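Local coordinates for protein ribose 5-phosphate isomerase RpiB (Thermoanaerobacter tengcongensis, PDB 4EGS) that probably removes phosphate from phosphotyrosine through this N-terminal low-molecular-weight phosphatase domain, the longer protein perhaps also interconverting aldoses and ketoses, at residues T42-C46 with R47-A51; S82-A85 with V86-L89; M119-S122 with H123-S126. All blocks are in the same frame, centred on the assembly; numbering follows the deposited sequence.

Interaction 1 of 3, residues T42-C46 with R47-A51; sequences TGNTC and RSPMA. With BCT (bicarbonate ion), chain C.
Oxygen O2 of the bound bicarbonate is approached by both Thr-42 and Arg-47. Thr-42 N hands it a hydrogen bond of 3.1 Å at a fairly straight 150°, and Arg-47 NH1 comes within 2.7 Å of the same O2. Arg-47 meets a second oxygen too: bicarbonate O1 lies above one face of its guanidinium, 3.2 Å from NH1, while Thr-42 OG1 stands at the edge of that group, near its plane, and is hydrogen-bonded to His-123. The arginine gets there by bending. CG leaves beside the backbone N (chi1 -34°), and further turns at chi2 and chi3 fold the chain back across the loop, where NE has a weak hydrogen bond to Val-151 O. Around O3 the loop amides stand back, the nearest being Gly-43 N at 3.7 Å. This is the phosphate-binding loop of the tyrosine phosphatases, the CX5R signature running from Cys-41, the predicted nucleophile, to Arg-47, and linking the end of strand 36-41 to the start of helix 47-61; the bicarbonate, probably picked up from the crystallisation liquor, sits in a cradle suited to an anion. Asp-153, the predicted proton donor, packs against Arg-47, and Ser-48 touches Cys-41. The loop runs straight into the helix. Met-50 N bonds to Cys-46 O at 3.3 Å, tilted a little from the carbonyl plane, and closes the first turn. Cys-46 O is also hemmed in by carbon, Met-50 CG being 3.1 Å away and Pro-49 CD 3.4 Å. One residue earlier, Thr-45 O lies 3.5 Å from Pro-49 CG, and the buried side chain of Met-50 packs on helices 83-93 and 159-179.

Interaction 2 of 3, residues S82-A85 with V86-L89; sequences SSEA and VEVL
Val-86 N starts the i to i+4 ladder by bonding to Ser-82 O, 2.9 Å away and in the carbonyl plane. Ser-82 is the N-cap of helix 83-93: its OG also accepts a weak bond from Ala-85 N at 3.4 Å, a capping bond over the helix's first turn, and makes a further weak one with Tyr-162 of helix 159-179. Beyond its amide, Val-86 lays CB and CG1 against Ser-83 O and packs on Ile-97. Glu-87 comes next, its N bonding to Ser-83 O at 2.9 Å, with a weak second bond to Glu-84 O. Its CG is wedged between the backbone N and the carbonyl carbon (chi1 71°), which presses that methylene onto both Ser-83 O and Glu-84 O and carries the extended chain back along the first turn. There Glu-87 OE2 accepts a short bond of 2.5 Å from a water, which lies 3.0 Å from Ser-83 OG and bridges the two side chains. Glu-84 runs beside Glu-87, pointing the same way, the two carboxylate planes 41° apart; the two like charges would be expected to disfavour closer approach, while OE1 of Glu-87 has a long, weak ion pair with Lys-91. Val-88 follows on the buried side. Val-88 N makes the shortest bond of this ladder, 2.7 Å to Glu-84 O, and its CG1 rests against both Glu-84 O and Ala-85 O, while the residue packs on Met-50 and Leu-159. Leu-89 closes the run, covering Met-50 and Ile-54 of helix 47-61. Its N reaches Ala-85 O at 3.1 Å from well above the carbonyl plane, 37° out of it, and Leu-89 CB lies 3.2 Å from that same oxygen.

Interaction 3 of 3, residues M119-S122 with H123-S126; sequences MAFS and HKRS
Three i to i+4 bonds, Lys-124 N to Ala-120 O, Arg-125 N to Phe-121 O and Ser-126 N to Ser-122 O, wind the first turns of helix 121-130, with Ala-120 at the N-cap. The helix is the crossover of a beta-alpha-beta unit between strands 115-118 and 138-140. On its inner side His-123 folds back over the start of the turn, CG beside the backbone N (chi1 -50°), a torsion that sets ND1 facing Ala-120 N, which lies in the ring plane at 3.1 Å; the bond is weak, bent to 129°. Ala-120 CB lies 3.3 Å from His-123 ND1, and Ser-122 OG stands 3.7 Å above the centre of one imidazole face. The outer pair is Phe-121 and Lys-124. Lys-124, fully extended, runs alongside Phe-121 and places CD over the ring face, a CH-pi contact of 4.2 Å to the centroid and offset toward the rim, while NZ goes on to a salt bridge with Glu-143. Replacing His-123 with an alanine is likely to leave Ala-120 N without this weak acceptor and Thr-42 OG1 without its imidazole partner. If ND1 does accept, a proton on NE2 would be consistent with donation to Thr-42 OG1, a bond that ties this helix start to the anion-binding loop.

Along the chain the three contacts follow in series, each at or near the start of a helix: 47-61, 83-93 and 121-130. Interaction 1 lies nearest the centre of the chain and touches both others, its centre about 11 Å from that of interaction 2 and about 13 Å from that of interaction 3. Interactions 2 and 3 do not meet; their nearest atoms are about 11 Å apart. Toward 82-89 the bridge is Thr-45 O with Ser-82 N and the packing of Met-50; toward 119-126, Arg-47 and Ala-51 pack on Met-119. The anion-binding loop, leaving inner strand 36-41 of the four-stranded parallel sheet, and the helix it leads into therefore touch the starts of two further helices.

Interaction 1 of 3, residues T42-C46 with R47-A51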
ATOM      1  N   THR A  42      18.183  12.635  11.498  1.00 29.53           N
ATOM      2  CA  THR A  42      18.517  13.882  12.169  1.00 30.47           C
ATOM      3  C   THR A  42      19.094  14.856  11.150  1.00 29.78           C
ATOM      4  O   THR A  42      18.659  16.002  11.060  1.00 30.93           O
ATOM      5  CB  THR A  42      19.526  13.675  13.313  1.00 33.13           C
ATOM      6  OG1 THR A  42      18.870  13.055  14.426  1.00 34.48           O
ATOM      7  CG2 THR A  42      20.103  15.007  13.762  1.00 32.23           C
ATOM      8  N   GLY A  43      20.064  14.385  10.372  1.00 31.16           N
ATOM      9  CA  GLY A  43      20.736  15.227   9.399  1.00 31.35           C
ATOM     10  C   GLY A  43      20.551  14.795   7.956  1.00 30.20           C
ATOM     11  O   GLY A  43      21.087  15.426   7.047  1.00 31.62           O
ATOM     12  N   ASN A  44      19.795  13.719   7.750  1.00 28.95           N
ATOM     13  CA  ASN A  44      19.510  13.203   6.411  1.00 31.74           C
ATOM     14  C   ASN A  44      20.771  12.943   5.584  1.00 31.85           C
ATOM     15  O   ASN A  44      20.883  13.385   4.440  1.00 29.99           O
ATOM     16  CB  ASN A  44      18.557  14.142   5.663  1.00 33.20           C
ATOM     17  CG  ASN A  44      17.953  13.498   4.435  1.00 34.18           C
ATOM     18  OD1 ASN A  44      17.938  12.273   4.315  1.00 36.12           O
ATOM     19  ND2 ASN A  44      17.460  14.316   3.512  1.00 33.13           N
ATOM     20  N   THR A  45      21.719  12.223   6.174  1.00 33.54           N
ATOM     21  CA  THR A  45      22.989  11.937   5.517  1.00 31.54           C
ATOM     22  C   THR A  45      23.289  10.437   5.495  1.00 30.01           C
ATOM     23  O   THR A  45      23.823   9.916   4.516  1.00 29.92           O
ATOM     24  CB  THR A  45      24.153  12.730   6.176  1.00 31.20           C
ATOM     25  OG1 THR A  45      24.290  14.003   5.534  1.00 29.31           O
ATOM     26  CG2 THR A  45      25.472  11.986   6.058  1.00 32.40           C
ATOM     27  N   CYS A  46      22.920   9.740   6.564  1.00 30.69           N
ATOM     28  CA  CYS A  46      23.264   8.328   6.694  1.00 32.47           C
ATOM     29  C   CYS A  46      22.082   7.367   6.522  1.00 31.31           C
ATOM     30  O   CYS A  46      21.915   6.779   5.456  1.00 29.54           O
ATOM     31  CB  CYS A  46      23.993   8.073   8.018  1.00 33.59           C
ATOM     32  SG  CYS A  46      25.602   8.904   8.131  1.00 40.10           S
ATOM     33  N   ARG A  47      21.265   7.210   7.561  1.00 31.28           N
ATOM     34  CA  ARG A  47      20.215   6.189   7.555  1.00 32.17           C
ATOM     35  C   ARG A  47      19.085   6.471   6.564  1.00 29.70           C
ATOM     36  O   ARG A  47      18.733   5.611   5.756  1.00 26.51           O
ATOM     37  CB  ARG A  47      19.610   6.009   8.948  1.00 33.54           C
ATOM     38  CG  ARG A  47      20.564   6.192  10.104  1.00 30.26           C
ATOM     39  CD  ARG A  47      19.960   7.176  11.086  1.00 31.54           C
ATOM     40  NE  ARG A  47      20.269   6.868  12.477  1.00 30.70           N
ATOM     41  CZ  ARG A  47      20.188   7.752  13.464  1.00 29.22           C
ATOM     42  NH1 ARG A  47      19.827   9.002  13.210  1.00 29.02           N
ATOM     43  NH2 ARG A  47      20.480   7.391  14.706  1.00 30.74           N
ATOM     44  N   SER A  48      18.502   7.663   6.652  1.00 29.88           N
ATOM     45  CA  SER A  48      17.397   8.044   5.769  1.00 30.70           C
ATOM     46  C   SER A  48      17.707   7.924   4.270  1.00 29.48           C
ATOM     47  O   SER A  48      16.876   7.416   3.521  1.00 29.29           O
ATOM     48  CB  SER A  48      16.858   9.440   6.110  1.00 30.59           C
ATOM     49  OG  SER A  48      16.009   9.391   7.241  1.00 31.84           O
ATOM     50  N   PRO A  49      18.891   8.392   3.825  1.00 29.25           N
ATOM     51  CA  PRO A  49      19.206   8.146   2.413  1.00 28.08           C
ATOM     52  C   PRO A  49      19.345   6.655   2.115  1.00 26.36           C
ATOM     53  O   PRO A  49      18.979   6.213   1.027  1.00 27.31           O
ATOM     54  CB  PRO A  49      20.557   8.843   2.228  1.00 29.49           C
ATOM     55  CG  PRO A  49      20.592   9.884   3.286  1.00 29.20           C
ATOM     56  CD  PRO A  49      19.886   9.277   4.458  1.00 29.09           C
ATOM     57  N   MET A  50      19.866   5.899   3.077  1.00 26.83           N
ATOM     58  CA  MET A  50      20.014   4.455   2.929  1.00 26.48           C
ATOM     59  C   MET A  50      18.659   3.759   2.946  1.00 26.88           C
ATOM     60  O   MET A  50      18.370   2.928   2.086  1.00 28.34           O
ATOM     61  CB  MET A  50      20.915   3.882   4.029  1.00 28.49           C
ATOM     62  CG  MET A  50      22.396   4.176   3.837  1.00 29.34           C
ATOM     63  SD  MET A  50      23.395   3.812   5.298  1.00 34.21           S
ATOM     64  CE  MET A  50      23.342   2.026   5.323  1.00 27.33           C
ATOM     65  N   ALA A  51      17.834   4.104   3.930  1.00 27.01           N
ATOM     66  CA  ALA A  51      16.494   3.542   4.045  1.00 27.54           C
ATOM     67  C   ALA A  51      15.672   3.848   2.797  1.00 28.39           C
ATOM     68  O   ALA A  51      14.934   2.997   2.306  1.00 28.41           O
ATOM     69  CB  ALA A  51      15.798   4.077   5.284  1.00 27.43           C
TER
HETATM   70  C   BCT C 201      22.015  10.738  11.169  1.00 32.10           C
HETATM   71  O1  BCT C 201      22.191   9.373  11.079  1.00 31.74           O
HETATM   72  O2  BCT C 201      20.906  11.112  11.895  1.00 27.59           O
HETATM   73  O3  BCT C 201      22.144  11.395   9.962  1.00 31.46           O

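Interaction 2 of 3, residues S82-A85 with V86-L89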
ATOM      1  N   SER A  82      26.636  10.203   3.163  1.00 32.22           N
ATOM      2  CA  SER A  82      28.012   9.889   3.536  1.00 31.88           C
ATOM      3  C   SER A  82      28.622   8.881   2.567  1.00 32.82           C
ATOM      4  O   SER A  82      27.926   8.012   2.042  1.00 31.72           O
ATOM      5  CB  SER A  82      28.091   9.370   4.975  1.00 32.87           C
ATOM      6  OG  SER A  82      27.345   8.178   5.137  1.00 32.20           O
ATOM      7  N   SER A  83      29.922   9.016   2.326  1.00 31.40           N
ATOM      8  CA  SER A  83      30.618   8.170   1.366  1.00 29.41           C
ATOM      9  C   SER A  83      30.592   6.703   1.780  1.00 30.88           C
ATOM     10  O   SER A  83      30.594   5.814   0.929  1.00 33.18           O
ATOM     11  CB  SER A  83      32.060   8.645   1.180  1.00 32.42           C
ATOM     12  OG  SER A  83      32.760   8.647   2.411  1.00 32.83           O
ATOM     13  N   GLU A  84      30.569   6.454   3.086  1.00 30.45           N
ATOM     14  CA  GLU A  84      30.456   5.092   3.593  1.00 31.36           C
ATOM     15  C   GLU A  84      29.096   4.506   3.240  1.00 30.07           C
ATOM     16  O   GLU A  84      29.002   3.378   2.759  1.00 30.33           O
ATOM     17  CB  GLU A  84      30.666   5.046   5.107  1.00 29.66           C
ATOM     18  CG  GLU A  84      32.113   5.169   5.554  1.00 30.36           C
ATOM     19  CD  GLU A  84      32.560   6.608   5.710  1.00 31.64           C
ATOM     20  OE1 GLU A  84      33.748   6.830   6.020  1.00 34.72           O
ATOM     21  OE2 GLU A  84      31.722   7.516   5.532  1.00 33.17           O
ATOM     22  N   ALA A  85      28.044   5.284   3.485  1.00 29.89           N
ATOM     23  CA  ALA A  85      26.687   4.877   3.142  1.00 28.70           C
ATOM     24  C   ALA A  85      26.571   4.635   1.643  1.00 27.57           C
ATOM     25  O   ALA A  85      25.923   3.688   1.203  1.00 26.88           O
ATOM     26  CB  ALA A  85      25.691   5.934   3.583  1.00 28.57           C
ATOM     27  N   VAL A  86      27.216   5.498   0.867  1.00 28.22           N
ATOM     28  CA  VAL A  86      27.197   5.393  -0.585  1.00 28.49           C
ATOM     29  C   VAL A  86      27.954   4.155  -1.071  1.00 30.99           C
ATOM     30  O   VAL A  86      27.573   3.545  -2.068  1.00 30.67           O
ATOM     31  CB  VAL A  86      27.735   6.686  -1.257  1.00 29.34           C
ATOM     32  CG1 VAL A  86      28.937   6.400  -2.142  1.00 31.04           C
ATOM     33  CG2 VAL A  86      26.637   7.365  -2.057  1.00 32.98           C
ATOM     34  N   GLU A  87      29.011   3.773  -0.356  1.00 31.57           N
ATOM     35  CA  GLU A  87      29.807   2.618  -0.764  1.00 30.41           C
ATOM     36  C   GLU A  87      29.269   1.310  -0.189  1.00 30.14           C
ATOM     37  O   GLU A  87      29.355   0.268  -0.835  1.00 30.77           O
ATOM     38  CB  GLU A  87      31.293   2.800  -0.422  1.00 32.28           C
ATOM     39  CG  GLU A  87      31.637   2.730   1.057  1.00 32.04           C
ATOM     40  CD  GLU A  87      33.134   2.782   1.303  1.00 33.61           C
ATOM     41  OE1 GLU A  87      33.870   1.995   0.671  1.00 35.07           O
ATOM     42  OE2 GLU A  87      33.578   3.614   2.124  1.00 34.47           O
ATOM     43  N   VAL A  88      28.706   1.361   1.014  1.00 28.13           N
ATOM     44  CA  VAL A  88      28.141   0.158   1.616  1.00 29.24           C
ATOM     45  C   VAL A  88      26.867  -0.260   0.885  1.00 31.51           C
ATOM     46  O   VAL A  88      26.535  -1.440   0.819  1.00 33.20           O
ATOM     47  CB  VAL A  88      27.873   0.320   3.136  1.00 29.17           C
ATOM     48  CG1 VAL A  88      26.695   1.245   3.392  1.00 29.21           C
ATOM     49  CG2 VAL A  88      27.625  -1.032   3.772  1.00 28.58           C
ATOM     50  N   LEU A  89      26.163   0.710   0.316  1.00 29.21           N
ATOM     51  CA  LEU A  89      24.948   0.419  -0.426  1.00 31.22           C
ATOM     52  C   LEU A  89      25.289  -0.014  -1.845  1.00 32.08           C
ATOM     53  O   LEU A  89      24.536  -0.753  -2.473  1.00 33.03           O
ATOM     54  CB  LEU A  89      24.027   1.638  -0.445  1.00 29.60           C
ATOM     55  CG  LEU A  89      22.760   1.520   0.402  1.00 29.74           C
ATOM     56  CD1 LEU A  89      23.091   1.089   1.818  1.00 28.43           C
ATOM     57  CD2 LEU A  89      22.001   2.833   0.398  1.00 27.38           C
TER
HETATM   58  O   HOH W   1      33.818   5.997   1.345  1.00 28.91           O

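Interaction 3 of 3, residues M119-S122 with H123-S126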
ATOM      1  N   MET A 119      13.802   6.947  12.006  1.00 29.72           N
ATOM      2  CA  MET A 119      14.792   5.933  12.347  1.00 28.85           C
ATOM      3  C   MET A 119      14.840   5.699  13.851  1.00 30.32           C
ATOM      4  O   MET A 119      15.078   4.582  14.310  1.00 28.62           O
ATOM      5  CB  MET A 119      16.177   6.339  11.840  1.00 29.55           C
ATOM      6  CG  MET A 119      16.287   6.390  10.330  1.00 28.78           C
ATOM      7  SD  MET A 119      15.845   4.818   9.572  1.00 28.49           S
ATOM      8  CE  MET A 119      14.518   5.336   8.491  1.00 27.83           C
ATOM      9  N   ALA A 120      14.609   6.762  14.614  1.00 30.83           N
ATOM     10  CA  ALA A 120      14.667   6.684  16.068  1.00 30.65           C
ATOM     11  C   ALA A 120      13.445   7.326  16.714  1.00 31.82           C
ATOM     12  O   ALA A 120      12.730   8.103  16.082  1.00 32.74           O
ATOM     13  CB  ALA A 120      15.939   7.336  16.581  1.00 32.71           C
ATOM     14  N   PHE A 121      13.219   6.995  17.981  1.00 33.44           N
ATOM     15  CA  PHE A 121      12.103   7.548  18.737  1.00 35.89           C
ATOM     16  C   PHE A 121      12.301   9.043  18.964  1.00 36.43           C
ATOM     17  O   PHE A 121      11.339   9.783  19.177  1.00 35.57           O
ATOM     18  CB  PHE A 121      11.964   6.824  20.078  1.00 34.27           C
ATOM     19  CG  PHE A 121      10.554   6.432  20.412  1.00 35.82           C
ATOM     20  CD1 PHE A 121       9.903   5.453  19.681  1.00 33.78           C
ATOM     21  CD2 PHE A 121       9.882   7.033  21.464  1.00 34.14           C
ATOM     22  CE1 PHE A 121       8.607   5.085  19.985  1.00 34.99           C
ATOM     23  CE2 PHE A 121       8.585   6.668  21.775  1.00 34.64           C
ATOM     24  CZ  PHE A 121       7.948   5.694  21.034  1.00 34.64           C
ATOM     25  N   SER A 122      13.556   9.479  18.916  1.00 35.80           N
ATOM     26  CA  SER A 122      13.893  10.889  19.060  1.00 36.37           C
ATOM     27  C   SER A 122      13.346  11.696  17.890  1.00 35.28           C
ATOM     28  O   SER A 122      12.751  12.757  18.079  1.00 35.52           O
ATOM     29  CB  SER A 122      15.409  11.069  19.147  1.00 34.48           C
ATOM     30  OG  SER A 122      16.044  10.652  17.949  1.00 33.00           O
ATOM     31  N   HIS A 123      13.555  11.185  16.680  1.00 34.11           N
ATOM     32  CA  HIS A 123      13.067  11.845  15.476  1.00 34.07           C
ATOM     33  C   HIS A 123      11.544  11.854  15.467  1.00 36.62           C
ATOM     34  O   HIS A 123      10.922  12.835  15.058  1.00 39.71           O
ATOM     35  CB  HIS A 123      13.591  11.142  14.223  1.00 33.14           C
ATOM     36  CG  HIS A 123      15.069  10.901  14.232  1.00 33.53           C
ATOM     37  ND1 HIS A 123      15.616   9.638  14.185  1.00 31.34           N
ATOM     38  CD2 HIS A 123      16.113  11.762  14.281  1.00 31.82           C
ATOM     39  CE1 HIS A 123      16.935   9.730  14.204  1.00 30.24           C
ATOM     40  NE2 HIS A 123      17.261  11.008  14.263  1.00 29.34           N
ATOM     41  N   LYS A 124      10.949  10.755  15.922  1.00 35.90           N
ATOM     42  CA  LYS A 124       9.498  10.644  16.004  1.00 37.09           C
ATOM     43  C   LYS A 124       8.916  11.675  16.963  1.00 38.12           C
ATOM     44  O   LYS A 124       7.986  12.403  16.615  1.00 39.03           O
ATOM     45  CB  LYS A 124       9.087   9.239  16.449  1.00 34.16           C
ATOM     46  CG  LYS A 124       7.604   9.111  16.763  1.00 36.15           C
ATOM     47  CD  LYS A 124       7.276   7.767  17.387  1.00 35.38           C
ATOM     48  CE  LYS A 124       5.823   7.713  17.828  1.00 32.34           C
ATOM     49  NZ  LYS A 124       5.496   6.432  18.512  1.00 31.94           N
ATOM     50  N   ARG A 125       9.471  11.732  18.171  1.00 37.24           N
ATOM     51  CA  ARG A 125       8.993  12.659  19.191  1.00 39.25           C
ATOM     52  C   ARG A 125       9.120  14.116  18.757  1.00 41.80           C
ATOM     53  O   ARG A 125       8.196  14.908  18.947  1.00 43.88           O
ATOM     54  CB  ARG A 125       9.726  12.447  20.518  1.00 42.46           C
ATOM     55  CG  ARG A 125       9.433  13.538  21.533  1.00 42.36           C
ATOM     56  CD  ARG A 125       9.816  13.142  22.944  1.00 40.07           C
ATOM     57  NE  ARG A 125       9.214  14.049  23.916  1.00 43.93           N
ATOM     58  CZ  ARG A 125       7.988  13.905  24.410  1.00 45.02           C
ATOM     59  NH1 ARG A 125       7.232  12.884  24.029  1.00 46.15           N
ATOM     60  NH2 ARG A 125       7.517  14.781  25.287  1.00 43.46           N
ATOM     61  N   SER A 126      10.268  14.460  18.182  1.00 40.81           N
ATOM     62  CA  SER A 126      10.516  15.812  17.694  1.00 40.57           C
ATOM     63  C   SER A 126       9.435  16.251  16.714  1.00 40.56           C
ATOM     64  O   SER A 126       8.954  17.383  16.768  1.00 41.59           O
ATOM     65  CB  SER A 126      11.888  15.894  17.025  1.00 38.77           C
ATOM     66  OG  SER A 126      12.086  17.163  16.425  1.00 40.66           O
TER